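Local coordinates for putative alpha-N-acetylgalactosaminidase (PDB 3CC1), which probably hydrolyses terminal alpha-linked N-acetylgalactosamine from glycoconjugates, as a two-domain glycosidase with a TIM-barrel catalytic domain and a C-terminal beta-sandwich, at residues L397-D402 against Q423-K428; K356-A361 against V370-L375; L307-H312 against E335-I340. All coordinates share one frame; numbering follows the deposited sequence.

In the fold
Along the chain the three contacts close one after another, in series. Contact 3 comes first: helix 298-310 leads through strand 315-317, a strand of the parallel barrel sheet, and the chain returns in helix 335-343, whose start packs on the end of the earlier helix. Next, contact 2 closes the short hairpin of strands 356-362 and 368-374. Contact 1 then joins strand 395-399 and the turn after it to strand 424-431. Strands 368-374 and 424-431 are neighbours, so contacts 1 and 2 share one antiparallel sheet. Its Trp359, Phe373 and Met426 face the helices of contact 3, tying the C-terminal sandwich to the barrel domain.

Contact 1 of 3, residues L397-D402 against Q423-K428; sequences LFNVWD and QSMMLK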
# COMPACT_ATOMS: atom_id res chain seq x y z
N LEU A 397 17.46 -25.17 19.85
CA LEU A 397 16.62 -24.93 18.67
C LEU A 397 16.59 -26.16 17.79
O LEU A 397 17.64 -26.72 17.47
CB LEU A 397 17.10 -23.75 17.81
CG LEU A 397 17.22 -22.34 18.40
CD1 LEU A 397 17.64 -21.35 17.32
CD2 LEU A 397 15.89 -21.92 19.00
N PHE A 398 15.37 -26.55 17.40
CA PHE A 398 15.15 -27.71 16.51
C PHE A 398 14.35 -27.29 15.30
O PHE A 398 13.48 -26.41 15.39
CB PHE A 398 14.38 -28.83 17.20
CG PHE A 398 15.07 -29.39 18.39
CD1 PHE A 398 14.97 -28.76 19.63
CD2 PHE A 398 15.80 -30.53 18.30
CE1 PHE A 398 15.59 -29.28 20.75
CE2 PHE A 398 16.45 -31.06 19.43
CZ PHE A 398 16.34 -30.42 20.64
N ASN A 399 14.69 -27.92 14.19
CA ASN A 399 13.95 -27.84 12.93
C ASN A 399 12.80 -28.82 13.00
O ASN A 399 13.01 -30.02 13.04
CB ASN A 399 14.89 -28.19 11.77
CG ASN A 399 14.19 -28.18 10.39
OD1 ASN A 399 13.02 -28.43 10.26
ND2 ASN A 399 14.97 -27.92 9.36
N VAL A 400 11.58 -28.32 13.06
CA VAL A 400 10.42 -29.20 13.35
C VAL A 400 10.17 -30.18 12.20
O VAL A 400 9.92 -31.35 12.41
CB VAL A 400 9.14 -28.41 13.68
CG1 VAL A 400 7.92 -29.39 13.80
CG2 VAL A 400 9.33 -27.57 14.95
N TRP A 401 10.29 -29.69 10.96
CA TRP A 401 9.99 -30.54 9.81
C TRP A 401 10.96 -31.71 9.70
O TRP A 401 10.56 -32.82 9.40
CB TRP A 401 9.96 -29.76 8.52
CG TRP A 401 8.67 -29.06 8.34
CD1 TRP A 401 8.43 -27.74 8.44
CD2 TRP A 401 7.43 -29.67 8.00
NE1 TRP A 401 7.11 -27.47 8.19
CE2 TRP A 401 6.47 -28.64 7.89
CE3 TRP A 401 7.04 -30.98 7.75
CZ2 TRP A 401 5.14 -28.88 7.57
CZ3 TRP A 401 5.69 -31.22 7.43
CH2 TRP A 401 4.78 -30.18 7.35
N ASP A 402 12.24 -31.50 9.91
CA ASP A 402 13.12 -32.65 9.75
C ASP A 402 13.60 -33.21 11.08
O ASP A 402 14.43 -34.10 11.15
CB ASP A 402 14.20 -32.35 8.74
CG ASP A 402 15.25 -31.45 9.27
OD1 ASP A 402 15.42 -31.35 10.49
OD2 ASP A 402 15.93 -30.83 8.42
N GLN A 423 11.11 -19.74 0.98
CA GLN A 423 11.42 -20.78 1.94
C GLN A 423 11.21 -20.29 3.36
O GLN A 423 11.40 -19.12 3.70
CB GLN A 423 12.85 -21.29 1.73
CG GLN A 423 13.20 -22.48 2.62
CD GLN A 423 14.58 -23.02 2.41
OE1 GLN A 423 15.53 -22.28 2.32
NE2 GLN A 423 14.70 -24.34 2.32
N SER A 424 10.84 -21.22 4.22
CA SER A 424 10.60 -20.90 5.60
C SER A 424 11.25 -21.96 6.50
O SER A 424 11.73 -22.99 6.05
CB SER A 424 9.11 -20.81 5.90
OG SER A 424 8.46 -22.04 5.61
N MSE A 425 11.26 -21.66 7.78
CA MSE A 425 11.71 -22.61 8.77
C MSE A 425 10.83 -22.57 9.98
O MSE A 425 10.58 -21.49 10.56
CB MSE A 425 13.13 -22.26 9.17
CG MSE A 425 13.42 -22.90 10.50
SE MSE A 425 14.16 -24.68 10.17
CE MSE A 425 15.80 -23.66 10.23
N MSE A 426 10.39 -23.75 10.42
CA MSE A 426 9.66 -23.86 11.68
C MSE A 426 10.59 -24.39 12.79
O MSE A 426 11.16 -25.48 12.68
CB MSE A 426 8.44 -24.76 11.50
CG MSE A 426 7.63 -24.94 12.76
SE MSE A 426 6.64 -23.37 13.25
CE MSE A 426 4.99 -23.65 12.23
N LEU A 427 10.76 -23.56 13.82
CA LEU A 427 11.65 -23.89 14.93
C LEU A 427 10.85 -24.26 16.17
O LEU A 427 9.79 -23.68 16.45
CB LEU A 427 12.58 -22.72 15.27
CG LEU A 427 13.43 -22.08 14.17
CD1 LEU A 427 13.91 -20.72 14.58
CD2 LEU A 427 14.62 -22.97 13.85
N LYS A 428 11.37 -25.26 16.87
CA LYS A 428 10.98 -25.51 18.27
C LYS A 428 12.08 -25.02 19.17
O LYS A 428 13.25 -25.33 18.97
CB LYS A 428 10.74 -27.00 18.53
CG LYS A 428 10.34 -27.30 19.99
CD LYS A 428 9.81 -28.70 20.17
CE LYS A 428 10.88 -29.75 20.35
NZ LYS A 428 10.25 -31.12 20.47
O HOH W 1 11.34 -26.57 9.65
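In the antiparallel sheet of the C-terminal beta-sandwich, strand 395-399 ends beside strand 424-431 and leaves it through an Asx motif. Phe398 and Lys428 form a hydrogen-bonded pair, with Phe398 N to Lys428 O at 2.9 Å and Lys428 N to Phe398 O at 2.8 Å. Two residues on, past the non-hydrogen-bonded pair Asn399-Leu427, Val400 N points almost straight (179°) at Met426 O, 2.9 Å away, although Val400 has already turned out of the strand. Asn399 suits this exit because its short amide reaches forward over the turn: OD1 accepts from Asp402 N at 3.2 Å, the donor well above the carbonyl plane. A water, 2.6 Å from Asn399 OD1, donates to that oxygen and accepts from Met426 N, bridging the segments where they diverge. With its CG anti to the backbone N (chi1 178°), the same amide crosses the bent tip of selenomethionine Met425 obliquely, ND2 3.4 Å from SE. The branched Val400 turns CG2 to Met426 CG (3.8 Å) and to Lys428 CB; Lys428 NZ is hydrogen-bonded to a hexaoxaicosanediol, probably from the crystallisation liquor. Two acceptances at Asn399 OD1 thus probably help to hold the amide's rotation and, through the water, satisfy a backbone N-H where direct strand pairing ends.

Contact 2 of 3, residues K356-A361 against V370-L375; sequences KVAWAA and VALFNL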
# COMPACT_ATOMS: atom_id res chain seq x y z
N LYS A 356 10.57 -10.26 5.13
CA LYS A 356 11.01 -11.22 6.14
C LYS A 356 9.91 -11.20 7.23
O LYS A 356 9.59 -10.14 7.76
CB LYS A 356 12.37 -10.82 6.71
CG LYS A 356 13.47 -10.70 5.65
CD LYS A 356 14.75 -10.25 6.22
CE LYS A 356 14.82 -8.74 6.31
NZ LYS A 356 16.13 -8.40 6.96
N VAL A 357 9.34 -12.36 7.55
CA VAL A 357 8.23 -12.45 8.45
C VAL A 357 8.49 -13.49 9.54
O VAL A 357 9.09 -14.53 9.29
CB VAL A 357 6.91 -12.84 7.69
CG1 VAL A 357 5.73 -12.88 8.66
CG2 VAL A 357 6.66 -11.89 6.50
N ALA A 358 8.04 -13.19 10.74
CA ALA A 358 8.14 -14.12 11.91
C ALA A 358 6.79 -14.22 12.61
O ALA A 358 6.05 -13.22 12.67
CB ALA A 358 9.26 -13.64 12.88
N TRP A 359 6.41 -15.43 13.01
CA TRP A 359 5.24 -15.70 13.85
C TRP A 359 5.75 -16.64 14.97
O TRP A 359 6.79 -17.29 14.80
CB TRP A 359 4.10 -16.42 13.10
CG TRP A 359 3.31 -15.58 12.14
CD1 TRP A 359 3.76 -15.02 10.98
CD2 TRP A 359 1.93 -15.24 12.22
NE1 TRP A 359 2.78 -14.32 10.37
CE2 TRP A 359 1.64 -14.44 11.11
CE3 TRP A 359 0.92 -15.53 13.13
CZ2 TRP A 359 0.38 -13.92 10.87
CZ3 TRP A 359 -0.30 -15.01 12.92
CH2 TRP A 359 -0.58 -14.21 11.78
N ALA A 360 5.02 -16.70 16.07
CA ALA A 360 5.36 -17.55 17.21
C ALA A 360 4.14 -18.15 17.90
O ALA A 360 2.99 -17.67 17.78
CB ALA A 360 6.22 -16.77 18.21
N ALA A 361 4.40 -19.20 18.66
CA ALA A 361 3.41 -19.79 19.55
C ALA A 361 4.10 -20.55 20.67
O ALA A 361 5.31 -20.77 20.66
CB ALA A 361 2.41 -20.73 18.78
N VAL A 370 8.70 -20.90 16.68
CA VAL A 370 8.89 -19.73 15.86
C VAL A 370 8.92 -20.13 14.38
O VAL A 370 9.64 -21.02 13.98
CB VAL A 370 10.20 -18.93 16.25
CG1 VAL A 370 10.48 -17.82 15.27
CG2 VAL A 370 10.09 -18.38 17.70
N ALA A 371 8.09 -19.45 13.59
CA ALA A 371 8.07 -19.62 12.16
C ALA A 371 8.73 -18.39 11.50
O ALA A 371 8.27 -17.24 11.70
CB ALA A 371 6.61 -19.83 11.65
N LEU A 372 9.76 -18.66 10.72
CA LEU A 372 10.49 -17.64 9.97
C LEU A 372 10.28 -17.82 8.46
O LEU A 372 10.41 -18.91 7.96
CB LEU A 372 12.00 -17.70 10.31
CG LEU A 372 12.39 -17.52 11.78
CD1 LEU A 372 13.88 -17.89 12.04
CD2 LEU A 372 12.03 -16.09 12.27
N PHE A 373 9.98 -16.73 7.75
CA PHE A 373 9.56 -16.83 6.37
C PHE A 373 10.30 -15.84 5.48
O PHE A 373 10.31 -14.65 5.76
CB PHE A 373 8.05 -16.48 6.24
CG PHE A 373 7.11 -17.36 7.03
CD1 PHE A 373 6.74 -17.00 8.31
CD2 PHE A 373 6.55 -18.48 6.47
CE1 PHE A 373 5.83 -17.76 9.01
CE2 PHE A 373 5.64 -19.26 7.19
CZ PHE A 373 5.28 -18.88 8.46
N ASN A 374 10.93 -16.34 4.42
CA ASN A 374 11.43 -15.47 3.39
C ASN A 374 10.41 -15.40 2.25
O ASN A 374 10.35 -16.27 1.41
CB ASN A 374 12.78 -15.93 2.86
CG ASN A 374 13.26 -15.06 1.75
OD1 ASN A 374 12.75 -13.96 1.57
ND2 ASN A 374 14.24 -15.54 0.97
N LEU A 375 9.64 -14.31 2.20
CA LEU A 375 8.59 -14.11 1.18
C LEU A 375 9.14 -13.46 -0.10
O LEU A 375 8.42 -13.21 -1.05
CB LEU A 375 7.46 -13.24 1.73
CG LEU A 375 6.74 -13.76 2.96
CD1 LEU A 375 5.57 -12.82 3.21
CD2 LEU A 375 6.34 -15.23 2.75
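A beta hairpin of the C-terminal sandwich brings strand 356-362 against strand 368-374, antiparallel at 167° over the paired segments. Four backbone hydrogen bonds hold it in two hydrogen-bonded pairs. Val357 and Phe373 exchange bonds, the shorter running from Phe373 N to Val357 O at 2.8 Å; Trp359 and Ala371 do the same, with Trp359 N to Ala371 O at 2.9 Å. Between them, CA-H...O contacts add to the backbone grip, the shortest from Ala358 CA to Ala371 O at 3.1 Å. Apolar packing differs on the two faces. On the face of Ala358, Ala360, Val370 and Leu372, the small alanines sit across from the larger Val370 and Leu372, and Leu372 brings CD2 to 3.7 Å from Ala358 CB. On the other face Val357 crosses Leu375, just past the strand, obliquely, CG2 to CD1 at 3.6 Å. Phe373, on that same face, meets Phe254 of helix 247-262 edge-to-face. Both Trp359 and Phe373 set CG anti to their carbonyl carbon, a shared torsion with which their rings come together over this face. The Trp359 five-membered ring and the Phe373 ring stand nearly perpendicular, planes at 86°, in an oblique pair whose closest approach is Trp359 CD1 to Phe373 CE1 at 4.0 Å.

Contact 3 of 3, residues L307-H312 against E335-I340; sequences LWAICH and EGILSI. Unlike the reference sequence in segment 307-312: His312 (reference Arg).
The last turn of helix 298-310 approaches the first turns of helix 335-343 most closely at Ala309 and Ile340, whose CA atoms are 5.8 Å apart, and then ends in a Schellman motif at His312, with positive phi (68°) and His312 N bonded to Ala309 O. No hydrogen bond crosses between the two segments; the join is apolar. Ala309 points toward the second helix, and its single methyl suits so near an approach: CB lies 3.9 Å from Ile337 O and 4.1 Å from Ile337 CG2. Ile340 supplies the main wedge. Its CG2, anti to the backbone N, sits 3.9 Å from Ala309 O and close to Ile310 CA, so one branch meets both backbone and side chain. Ile310 begins by pointing away, but its CG1 arm bends back (chi2 93°) and lies beside Ile340, CD1 to CG2 at 4.1 Å. Beyond the helix end, the His312 ring reaches back toward the second helix, CE1 3.5 Å from Ile340 O. Its ND1 is hydrogen-bonded to Asn341 O, which helps hold the ring's rotation, and Ile340 O takes a hydrogen bond from Ser344 OG. Strand 424-431 brings Met426 against Ile310, Ile337 and Ile340, strand 356-362 lays Trp359 on Leu307 and Ile310, and helix 247-262 packs against Leu307 and Trp308.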
# COMPACT_ATOMS: atom_id res chain seq x y z
N LEU A 307 2.50 -21.45 8.03
CA LEU A 307 1.63 -20.33 8.37
C LEU A 307 0.26 -20.83 8.85
O LEU A 307 -0.30 -20.33 9.86
CB LEU A 307 1.47 -19.37 7.15
CG LEU A 307 0.42 -18.27 7.35
CD1 LEU A 307 0.85 -17.39 8.54
CD2 LEU A 307 0.16 -17.40 6.06
N TRP A 308 -0.29 -21.80 8.12
CA TRP A 308 -1.57 -22.42 8.45
C TRP A 308 -1.49 -23.08 9.83
O TRP A 308 -2.39 -22.96 10.62
CB TRP A 308 -1.97 -23.52 7.45
CG TRP A 308 -2.78 -23.12 6.21
CD1 TRP A 308 -3.91 -23.74 5.78
CD2 TRP A 308 -2.50 -22.09 5.23
NE1 TRP A 308 -4.37 -23.17 4.62
CE2 TRP A 308 -3.52 -22.16 4.26
CE3 TRP A 308 -1.52 -21.12 5.10
CZ2 TRP A 308 -3.55 -21.32 3.16
CZ3 TRP A 308 -1.56 -20.26 3.99
CH2 TRP A 308 -2.57 -20.37 3.05
N ALA A 309 -0.39 -23.74 10.11
CA ALA A 309 -0.18 -24.37 11.44
C ALA A 309 -0.14 -23.34 12.56
O ALA A 309 -0.88 -23.44 13.52
CB ALA A 309 1.12 -25.21 11.45
N ILE A 310 0.70 -22.33 12.40
CA ILE A 310 1.01 -21.38 13.47
C ILE A 310 -0.17 -20.45 13.75
O ILE A 310 -0.29 -19.93 14.85
CB ILE A 310 2.28 -20.56 13.15
CG1 ILE A 310 2.92 -20.01 14.44
CG2 ILE A 310 1.97 -19.41 12.17
CD1 ILE A 310 3.97 -20.88 15.02
N CYS A 311 -1.09 -20.28 12.79
CA CYS A 311 -2.25 -19.43 13.07
C CYS A 311 -3.57 -20.19 13.40
O CYS A 311 -4.62 -19.57 13.62
CB CYS A 311 -2.42 -18.37 11.99
SG CYS A 311 -3.22 -18.93 10.55
N HIS A 312 -3.50 -21.51 13.49
CA HIS A 312 -4.67 -22.36 13.81
C HIS A 312 -5.73 -22.37 12.69
O HIS A 312 -6.91 -22.42 12.96
CB HIS A 312 -5.34 -21.90 15.11
CG HIS A 312 -4.56 -22.18 16.36
ND1 HIS A 312 -4.04 -23.42 16.65
CD2 HIS A 312 -4.26 -21.40 17.42
CE1 HIS A 312 -3.44 -23.39 17.82
NE2 HIS A 312 -3.58 -22.17 18.32
N GLU A 335 3.82 -35.08 13.29
CA GLU A 335 3.05 -34.87 14.52
C GLU A 335 3.45 -33.56 15.19
O GLU A 335 2.62 -32.88 15.81
CB GLU A 335 3.16 -36.07 15.48
N GLY A 336 4.70 -33.17 15.03
CA GLY A 336 5.16 -31.89 15.54
C GLY A 336 4.44 -30.70 14.94
O GLY A 336 4.01 -29.82 15.66
N ILE A 337 4.30 -30.69 13.62
CA ILE A 337 3.57 -29.62 12.91
C ILE A 337 2.08 -29.61 13.28
O ILE A 337 1.48 -28.57 13.49
CB ILE A 337 3.74 -29.77 11.35
CG1 ILE A 337 5.21 -29.56 10.96
CG2 ILE A 337 2.79 -28.89 10.57
CD1 ILE A 337 5.86 -28.17 11.35
N LEU A 338 1.47 -30.78 13.28
CA LEU A 338 0.06 -30.90 13.56
C LEU A 338 -0.22 -30.48 14.98
O LEU A 338 -1.24 -29.88 15.30
CB LEU A 338 -0.42 -32.34 13.35
CG LEU A 338 -0.35 -32.89 11.91
CD1 LEU A 338 -0.83 -34.37 11.89
CD2 LEU A 338 -1.12 -31.95 10.95
N SER A 339 0.72 -30.78 15.86
CA SER A 339 0.56 -30.37 17.23
C SER A 339 0.58 -28.83 17.43
O SER A 339 -0.11 -28.28 18.30
CB SER A 339 1.61 -31.08 18.06
OG SER A 339 1.63 -30.47 19.32
N ILE A 340 1.32 -28.13 16.58
CA ILE A 340 1.28 -26.65 16.60
C ILE A 340 -0.15 -26.20 16.26
O ILE A 340 -0.75 -25.40 17.00
CB ILE A 340 2.34 -26.01 15.64
CG1 ILE A 340 3.73 -26.40 16.10
CG2 ILE A 340 2.19 -24.50 15.59
CD1 ILE A 340 4.84 -26.21 15.11